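Local coordinates for protein histidine--tRNA ligase (Thermus thermophilus, PDB 1H4V) that attaches L-histidine to tRNA(His) at the expense of ATP, working as a homodimeric class II aminoacyl-tRNA synthetase, at residues R172-S184 with E196-S208. Numbering follows the deposited sequence.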
ATOM      1  N   ARG A 172      30.759 -22.780  -8.154  1.00 31.79           N
ATOM      2  CA  ARG A 172      29.680 -23.481  -7.479  1.00 31.87           C
ATOM      3  C   ARG A 172      29.628 -24.939  -7.938  1.00 31.62           C
ATOM      4  O   ARG A 172      29.220 -25.828  -7.185  1.00 30.11           O
ATOM      5  CB  ARG A 172      28.355 -22.765  -7.747  1.00 31.30           C
ATOM      6  CG  ARG A 172      28.321 -21.316  -7.233  1.00 32.98           C
ATOM      7  CD  ARG A 172      27.040 -20.605  -7.657  1.00 28.34           C
ATOM      8  NE  ARG A 172      25.856 -21.337  -7.218  1.00 31.17           N
ATOM      9  CZ  ARG A 172      25.263 -21.174  -6.043  1.00 32.28           C
ATOM     10  NH1 ARG A 172      25.734 -20.290  -5.174  1.00 35.61           N
ATOM     11  NH2 ARG A 172      24.205 -21.911  -5.727  1.00 32.32           N
ATOM     12  N   ALA A 173      30.063 -25.187  -9.168  1.00 31.75           N
ATOM     13  CA  ALA A 173      30.078 -26.544  -9.691  1.00 33.54           C
ATOM     14  C   ALA A 173      31.089 -27.388  -8.904  1.00 34.07           C
ATOM     15  O   ALA A 173      30.774 -28.498  -8.463  1.00 34.69           O
ATOM     16  CB  ALA A 173      30.437 -26.535 -11.171  1.00 33.66           C
ATOM     17  N   ARG A 174      32.299 -26.862  -8.724  1.00 33.45           N
ATOM     18  CA  ARG A 174      33.330 -27.582  -7.980  1.00 32.64           C
ATOM     19  C   ARG A 174      32.897 -27.838  -6.542  1.00 31.15           C
ATOM     20  O   ARG A 174      33.079 -28.935  -6.016  1.00 32.29           O
ATOM     21  CB  ARG A 174      34.644 -26.799  -7.982  1.00 34.93           C
ATOM     22  CG  ARG A 174      35.349 -26.764  -9.336  1.00 43.76           C
ATOM     23  CD  ARG A 174      36.602 -25.898  -9.286  1.00 50.57           C
ATOM     24  NE  ARG A 174      37.332 -25.908 -10.551  1.00 61.26           N
ATOM     25  CZ  ARG A 174      38.533 -25.358 -10.736  1.00 66.61           C
ATOM     26  NH1 ARG A 174      39.153 -24.745  -9.734  1.00 68.14           N
ATOM     27  NH2 ARG A 174      39.119 -25.429 -11.925  1.00 68.11           N
ATOM     28  N   TYR A 175      32.316 -26.828  -5.908  1.00 28.99           N
ATOM     29  CA  TYR A 175      31.876 -26.975  -4.530  1.00 28.89           C
ATOM     30  C   TYR A 175      30.844 -28.093  -4.398  1.00 28.77           C
ATOM     31  O   TYR A 175      30.896 -28.887  -3.459  1.00 28.14           O
ATOM     32  CB  TYR A 175      31.290 -25.660  -4.015  1.00 26.92           C
ATOM     33  CG  TYR A 175      30.963 -25.673  -2.545  1.00 24.58           C
ATOM     34  CD1 TYR A 175      31.966 -25.860  -1.588  1.00 25.67           C
ATOM     35  CD2 TYR A 175      29.659 -25.477  -2.103  1.00 22.72           C
ATOM     36  CE1 TYR A 175      31.674 -25.845  -0.221  1.00 19.35           C
ATOM     37  CE2 TYR A 175      29.356 -25.465  -0.745  1.00 22.71           C
ATOM     38  CZ  TYR A 175      30.368 -25.648   0.186  1.00 20.65           C
ATOM     39  OH  TYR A 175      30.071 -25.627   1.525  1.00 22.17           O
ATOM     40  N   ASN A 176      29.905 -28.154  -5.339  1.00 29.86           N
ATOM     41  CA  ASN A 176      28.883 -29.190  -5.314  1.00 29.75           C
ATOM     42  C   ASN A 176      29.513 -30.575  -5.432  1.00 29.16           C
ATOM     43  O   ASN A 176      29.062 -31.521  -4.792  1.00 29.12           O
ATOM     44  CB  ASN A 176      27.860 -28.976  -6.438  1.00 30.20           C
ATOM     45  CG  ASN A 176      26.719 -28.059  -6.016  1.00 34.54           C
ATOM     46  OD1 ASN A 176      26.072 -28.290  -4.993  1.00 32.18           O
ATOM     47  ND2 ASN A 176      26.465 -27.018  -6.804  1.00 38.27           N
ATOM     48  N   ALA A 177      30.557 -30.695  -6.246  1.00 28.29           N
ATOM     49  CA  ALA A 177      31.228 -31.980  -6.396  1.00 29.19           C
ATOM     50  C   ALA A 177      31.803 -32.323  -5.025  1.00 30.36           C
ATOM     51  O   ALA A 177      31.578 -33.409  -4.489  1.00 32.02           O
ATOM     52  CB  ALA A 177      32.338 -31.877  -7.424  1.00 27.78           C
ATOM     53  N   TYR A 178      32.542 -31.376  -4.459  1.00 29.24           N
ATOM     54  CA  TYR A 178      33.134 -31.549  -3.148  1.00 28.01           C
ATOM     55  C   TYR A 178      32.067 -31.972  -2.148  1.00 28.60           C
ATOM     56  O   TYR A 178      32.283 -32.879  -1.343  1.00 27.15           O
ATOM     57  CB  TYR A 178      33.778 -30.244  -2.688  1.00 27.79           C
ATOM     58  CG  TYR A 178      34.016 -30.182  -1.201  1.00 27.97           C
ATOM     59  CD1 TYR A 178      34.984 -30.979  -0.591  1.00 29.01           C
ATOM     60  CD2 TYR A 178      33.256 -29.341  -0.399  1.00 26.35           C
ATOM     61  CE1 TYR A 178      35.185 -30.934   0.788  1.00 27.94           C
ATOM     62  CE2 TYR A 178      33.446 -29.292   0.972  1.00 27.68           C
ATOM     63  CZ  TYR A 178      34.412 -30.087   1.562  1.00 28.86           C
ATOM     64  OH  TYR A 178      34.605 -30.015   2.922  1.00 31.31           O
ATOM     65  N   LEU A 179      30.917 -31.309  -2.193  1.00 29.83           N
ATOM     66  CA  LEU A 179      29.836 -31.648  -1.280  1.00 31.61           C
ATOM     67  C   LEU A 179      29.356 -33.074  -1.491  1.00 32.91           C
ATOM     68  O   LEU A 179      28.970 -33.744  -0.536  1.00 32.33           O
ATOM     69  CB  LEU A 179      28.661 -30.687  -1.442  1.00 32.23           C
ATOM     70  CG  LEU A 179      28.844 -29.305  -0.820  1.00 32.14           C
ATOM     71  CD1 LEU A 179      27.583 -28.474  -1.038  1.00 30.21           C
ATOM     72  CD2 LEU A 179      29.133 -29.459   0.668  1.00 31.66           C
ATOM     73  N   ARG A 180      29.376 -33.542  -2.732  1.00 34.50           N
ATOM     74  CA  ARG A 180      28.938 -34.902  -3.000  1.00 38.66           C
ATOM     75  C   ARG A 180      29.920 -35.887  -2.377  1.00 40.04           C
ATOM     76  O   ARG A 180      29.514 -36.878  -1.770  1.00 39.23           O
ATOM     77  CB  ARG A 180      28.819 -35.147  -4.507  1.00 40.12           C
ATOM     78  N   GLU A 181      31.212 -35.598  -2.510  1.00 40.52           N
ATOM     79  CA  GLU A 181      32.245 -36.462  -1.947  1.00 43.89           C
ATOM     80  C   GLU A 181      32.173 -36.549  -0.422  1.00 42.89           C
ATOM     81  O   GLU A 181      32.290 -37.629   0.152  1.00 43.36           O
ATOM     82  CB  GLU A 181      33.633 -35.966  -2.360  1.00 49.98           C
ATOM     83  CG  GLU A 181      33.982 -36.219  -3.818  1.00 60.49           C
ATOM     84  CD  GLU A 181      35.241 -35.486  -4.243  1.00 70.26           C
ATOM     85  OE1 GLU A 181      36.264 -35.602  -3.528  1.00 71.89           O
ATOM     86  OE2 GLU A 181      35.207 -34.797  -5.292  1.00 74.12           O
ATOM     87  N   VAL A 182      31.968 -35.412   0.228  1.00 41.71           N
ATOM     88  CA  VAL A 182      31.895 -35.366   1.681  1.00 41.32           C
ATOM     89  C   VAL A 182      30.563 -35.822   2.274  1.00 42.36           C
ATOM     90  O   VAL A 182      30.530 -36.438   3.341  1.00 43.79           O
ATOM     91  CB  VAL A 182      32.194 -33.938   2.196  1.00 39.39           C
ATOM     92  CG1 VAL A 182      31.789 -33.802   3.653  1.00 39.56           C
ATOM     93  CG2 VAL A 182      33.664 -33.640   2.039  1.00 35.65           C
ATOM     94  N   LEU A 183      29.464 -35.526   1.592  1.00 42.35           N
ATOM     95  CA  LEU A 183      28.154 -35.891   2.114  1.00 42.82           C
ATOM     96  C   LEU A 183      27.578 -37.220   1.639  1.00 43.44           C
ATOM     97  O   LEU A 183      26.625 -37.716   2.234  1.00 43.73           O
ATOM     98  CB  LEU A 183      27.153 -34.768   1.834  1.00 40.81           C
ATOM     99  CG  LEU A 183      27.451 -33.460   2.564  1.00 41.98           C
ATOM    100  CD1 LEU A 183      26.506 -32.369   2.095  1.00 44.06           C
ATOM    101  CD2 LEU A 183      27.316 -33.682   4.059  1.00 41.42           C
ATOM    102  N   SER A 184      28.142 -37.799   0.581  1.00 44.40           N
ATOM    103  CA  SER A 184      27.639 -39.082   0.079  1.00 45.31           C
ATOM    104  C   SER A 184      27.801 -40.216   1.094  1.00 45.24           C
ATOM    105  O   SER A 184      26.833 -40.906   1.417  1.00 45.24           O
ATOM    106  CB  SER A 184      28.325 -39.462  -1.237  1.00 44.08           C
ATOM    107  OG  SER A 184      27.773 -38.730  -2.318  1.00 47.93           O
ATOM    108  N   GLU A 196      17.855 -36.525  -2.170  1.00 55.99           N
ATOM    109  CA  GLU A 196      17.624 -36.259  -3.591  1.00 57.11           C
ATOM    110  C   GLU A 196      18.447 -35.071  -4.076  1.00 55.43           C
ATOM    111  O   GLU A 196      18.809 -34.992  -5.251  1.00 54.64           O
ATOM    112  CB  GLU A 196      16.139 -35.983  -3.854  1.00 62.24           C
ATOM    113  CG  GLU A 196      15.245 -37.221  -3.812  1.00 68.14           C
ATOM    114  CD  GLU A 196      13.792 -36.903  -4.137  1.00 74.17           C
ATOM    115  OE1 GLU A 196      13.124 -36.235  -3.316  1.00 75.96           O
ATOM    116  OE2 GLU A 196      13.319 -37.316  -5.221  1.00 74.97           O
ATOM    117  N   ARG A 197      18.733 -34.147  -3.165  1.00 54.37           N
ATOM    118  CA  ARG A 197      19.523 -32.964  -3.483  1.00 53.23           C
ATOM    119  C   ARG A 197      20.958 -33.335  -3.832  1.00 52.98           C
ATOM    120  O   ARG A 197      21.608 -32.652  -4.623  1.00 52.04           O
ATOM    121  CB  ARG A 197      19.516 -31.999  -2.299  1.00 50.75           C
ATOM    122  CG  ARG A 197      18.171 -31.377  -2.048  1.00 47.66           C
ATOM    123  CD  ARG A 197      18.080 -30.819  -0.658  1.00 46.63           C
ATOM    124  NE  ARG A 197      16.744 -30.302  -0.394  1.00 50.01           N
ATOM    125  CZ  ARG A 197      16.219 -30.182   0.820  1.00 52.96           C
ATOM    126  NH1 ARG A 197      16.918 -30.547   1.886  1.00 56.54           N
ATOM    127  NH2 ARG A 197      14.991 -29.702   0.967  1.00 56.49           N
ATOM    128  N   LEU A 198      21.450 -34.417  -3.236  1.00 52.76           N
ATOM    129  CA  LEU A 198      22.810 -34.863  -3.501  1.00 53.57           C
ATOM    130  C   LEU A 198      23.037 -35.099  -4.983  1.00 53.68           C
ATOM    131  O   LEU A 198      24.136 -34.867  -5.493  1.00 54.04           O
ATOM    132  CB  LEU A 198      23.126 -36.145  -2.727  1.00 54.20           C
ATOM    133  CG  LEU A 198      23.533 -35.984  -1.261  1.00 56.19           C
ATOM    134  CD1 LEU A 198      23.862 -37.344  -0.673  1.00 57.57           C
ATOM    135  CD2 LEU A 198      24.744 -35.070  -1.161  1.00 55.71           C
ATOM    136  N   GLU A 199      21.998 -35.548  -5.677  1.00 53.54           N
ATOM    137  CA  GLU A 199      22.123 -35.821  -7.102  1.00 54.04           C
ATOM    138  C   GLU A 199      21.781 -34.618  -7.978  1.00 53.76           C
ATOM    139  O   GLU A 199      22.318 -34.472  -9.075  1.00 54.50           O
ATOM    140  CB  GLU A 199      21.242 -37.017  -7.489  1.00 54.87           C
ATOM    141  N   GLU A 200      20.910 -33.747  -7.485  1.00 52.65           N
ATOM    142  CA  GLU A 200      20.494 -32.586  -8.259  1.00 52.38           C
ATOM    143  C   GLU A 200      21.171 -31.259  -7.913  1.00 51.69           C
ATOM    144  O   GLU A 200      21.589 -30.527  -8.813  1.00 52.67           O
ATOM    145  CB  GLU A 200      18.979 -32.435  -8.158  1.00 53.39           C
ATOM    146  CG  GLU A 200      18.238 -33.651  -8.674  1.00 60.00           C
ATOM    147  CD  GLU A 200      16.751 -33.576  -8.424  1.00 66.20           C
ATOM    148  OE1 GLU A 200      16.353 -33.459  -7.245  1.00 69.22           O
ATOM    149  OE2 GLU A 200      15.976 -33.639  -9.404  1.00 72.29           O
ATOM    150  N   ASN A 201      21.267 -30.942  -6.623  1.00 49.72           N
ATOM    151  CA  ASN A 201      21.889 -29.694  -6.181  1.00 46.83           C
ATOM    152  C   ASN A 201      22.355 -29.805  -4.728  1.00 45.18           C
ATOM    153  O   ASN A 201      21.638 -29.416  -3.804  1.00 43.81           O
ATOM    154  CB  ASN A 201      20.891 -28.541  -6.314  1.00 49.00           C
ATOM    155  CG  ASN A 201      21.517 -27.183  -6.035  1.00 52.70           C
ATOM    156  OD1 ASN A 201      20.822 -26.163  -5.982  1.00 51.61           O
ATOM    157  ND2 ASN A 201      22.838 -27.161  -5.865  1.00 54.18           N
ATOM    158  N   PRO A 202      23.565 -30.345  -4.508  1.00 43.97           N
ATOM    159  CA  PRO A 202      24.114 -30.503  -3.155  1.00 43.31           C
ATOM    160  C   PRO A 202      24.089 -29.250  -2.279  1.00 42.97           C
ATOM    161  O   PRO A 202      23.784 -29.332  -1.088  1.00 43.50           O
ATOM    162  CB  PRO A 202      25.529 -31.004  -3.421  1.00 41.77           C
ATOM    163  CG  PRO A 202      25.331 -31.860  -4.636  1.00 41.17           C
ATOM    164  CD  PRO A 202      24.446 -30.985  -5.504  1.00 41.63           C
ATOM    165  N   MET A 203      24.402 -28.094  -2.857  1.00 42.50           N
ATOM    166  CA  MET A 203      24.399 -26.850  -2.092  1.00 42.75           C
ATOM    167  C   MET A 203      23.061 -26.516  -1.436  1.00 42.38           C
ATOM    168  O   MET A 203      23.008 -25.746  -0.475  1.00 40.47           O
ATOM    169  CB  MET A 203      24.828 -25.682  -2.972  1.00 44.13           C
ATOM    170  CG  MET A 203      26.318 -25.614  -3.208  1.00 47.38           C
ATOM    171  SD  MET A 203      26.807 -23.949  -3.639  1.00 50.25           S
ATOM    172  CE  MET A 203      26.546 -23.990  -5.396  1.00 51.83           C
ATOM    173  N   ARG A 204      21.978 -27.080  -1.961  1.00 42.78           N
ATOM    174  CA  ARG A 204      20.659 -26.839  -1.392  1.00 43.94           C
ATOM    175  C   ARG A 204      20.557 -27.492  -0.011  1.00 43.23           C
ATOM    176  O   ARG A 204      19.772 -27.060   0.834  1.00 43.18           O
ATOM    177  CB  ARG A 204      19.565 -27.381  -2.322  1.00 46.34           C
ATOM    178  N   ILE A 205      21.359 -28.525   0.221  1.00 42.08           N
ATOM    179  CA  ILE A 205      21.338 -29.209   1.508  1.00 43.86           C
ATOM    180  C   ILE A 205      21.798 -28.273   2.627  1.00 44.47           C
ATOM    181  O   ILE A 205      21.411 -28.441   3.782  1.00 44.50           O
ATOM    182  CB  ILE A 205      22.241 -30.469   1.499  1.00 44.34           C
ATOM    183  CG1 ILE A 205      21.739 -31.466   0.450  1.00 43.20           C
ATOM    184  CG2 ILE A 205      22.236 -31.127   2.874  1.00 40.67           C
ATOM    185  CD1 ILE A 205      22.569 -32.737   0.357  1.00 44.12           C
ATOM    186  N   LEU A 206      22.618 -27.286   2.281  1.00 45.54           N
ATOM    187  CA  LEU A 206      23.119 -26.334   3.268  1.00 46.71           C
ATOM    188  C   LEU A 206      22.070 -25.275   3.589  1.00 48.60           C
ATOM    189  O   LEU A 206      22.217 -24.519   4.546  1.00 48.22           O
ATOM    190  CB  LEU A 206      24.390 -25.652   2.755  1.00 45.05           C
ATOM    191  CG  LEU A 206      25.547 -26.545   2.298  1.00 41.48           C
ATOM    192  CD1 LEU A 206      26.678 -25.673   1.810  1.00 41.00           C
ATOM    193  CD2 LEU A 206      26.012 -27.435   3.436  1.00 40.40           C
ATOM    194  N   ASP A 207      21.006 -25.235   2.790  1.00 50.98           N
ATOM    195  CA  ASP A 207      19.939 -24.263   2.990  1.00 54.57           C
ATOM    196  C   ASP A 207      18.636 -24.843   3.546  1.00 56.17           C
ATOM    197  O   ASP A 207      17.669 -24.106   3.727  1.00 56.08           O
ATOM    198  CB  ASP A 207      19.630 -23.538   1.676  1.00 57.59           C
ATOM    199  CG  ASP A 207      20.776 -22.664   1.200  1.00 62.18           C
ATOM    200  OD1 ASP A 207      21.863 -23.206   0.905  1.00 68.65           O
ATOM    201  OD2 ASP A 207      20.588 -21.431   1.118  1.00 62.89           O
ATOM    202  N   SER A 208      18.593 -26.146   3.813  1.00 58.12           N
ATOM    203  CA  SER A 208      17.368 -26.750   4.339  1.00 60.45           C
ATOM    204  C   SER A 208      17.240 -26.530   5.845  1.00 62.94           C
ATOM    205  O   SER A 208      18.230 -26.611   6.576  1.00 63.18           O
ATOM    206  CB  SER A 208      17.325 -28.254   4.029  1.00 59.28           C
ATOM    207  OG  SER A 208      18.221 -28.984   4.845  1.00 56.10           O
TER
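Met203 reaches from the turn after helix 192-200 onto helix 169-183, passing from Asn176 to Tyr175 to Arg172 along its length. Its CB lies 3.5 Å from Asn176 OD1. CG touches both that oxygen and the edge of the Tyr175 ring, 3.5 Å from Tyr175 CD2. SD continues along the same edge, 4.9 Å from the Tyr175 ring centroid and 78° off its normal, an edge-on Met-aromatic contact. A bend at chi3 (-87°) carries CE over one face of the Arg172 guanidinium near its rim, 3.2 Å from CZ, with Arg172 CB and Asn176 ND2 also against the methyl. The backbone is fixed too: Met203 N donates to Asn176 OD1 (2.7 Å), nearly in line with the C=O bond though bent at the hydrogen (142°). Pro202 CB rests 3.7 Å from Leu179 CB, while Leu206 CD1 reaches the Tyr175 edge near OH, which is hydrogen-bonded to Arg223 O. Arg172 NH2 hydrogen-bonds Arg259 O, so an alanine here would probably leave that carbonyl without its donor and the methionine methyl without its flat cover. Farther along, Leu183 CB meets Leu198 CD2 at 3.9 Å. Helix 211-220 sets Leu217 against Leu206 and Leu220 against Leu183, adding to a small helical cluster inserted between the two halves of the catalytic region, after strand 160-165 of the large mixed sheet.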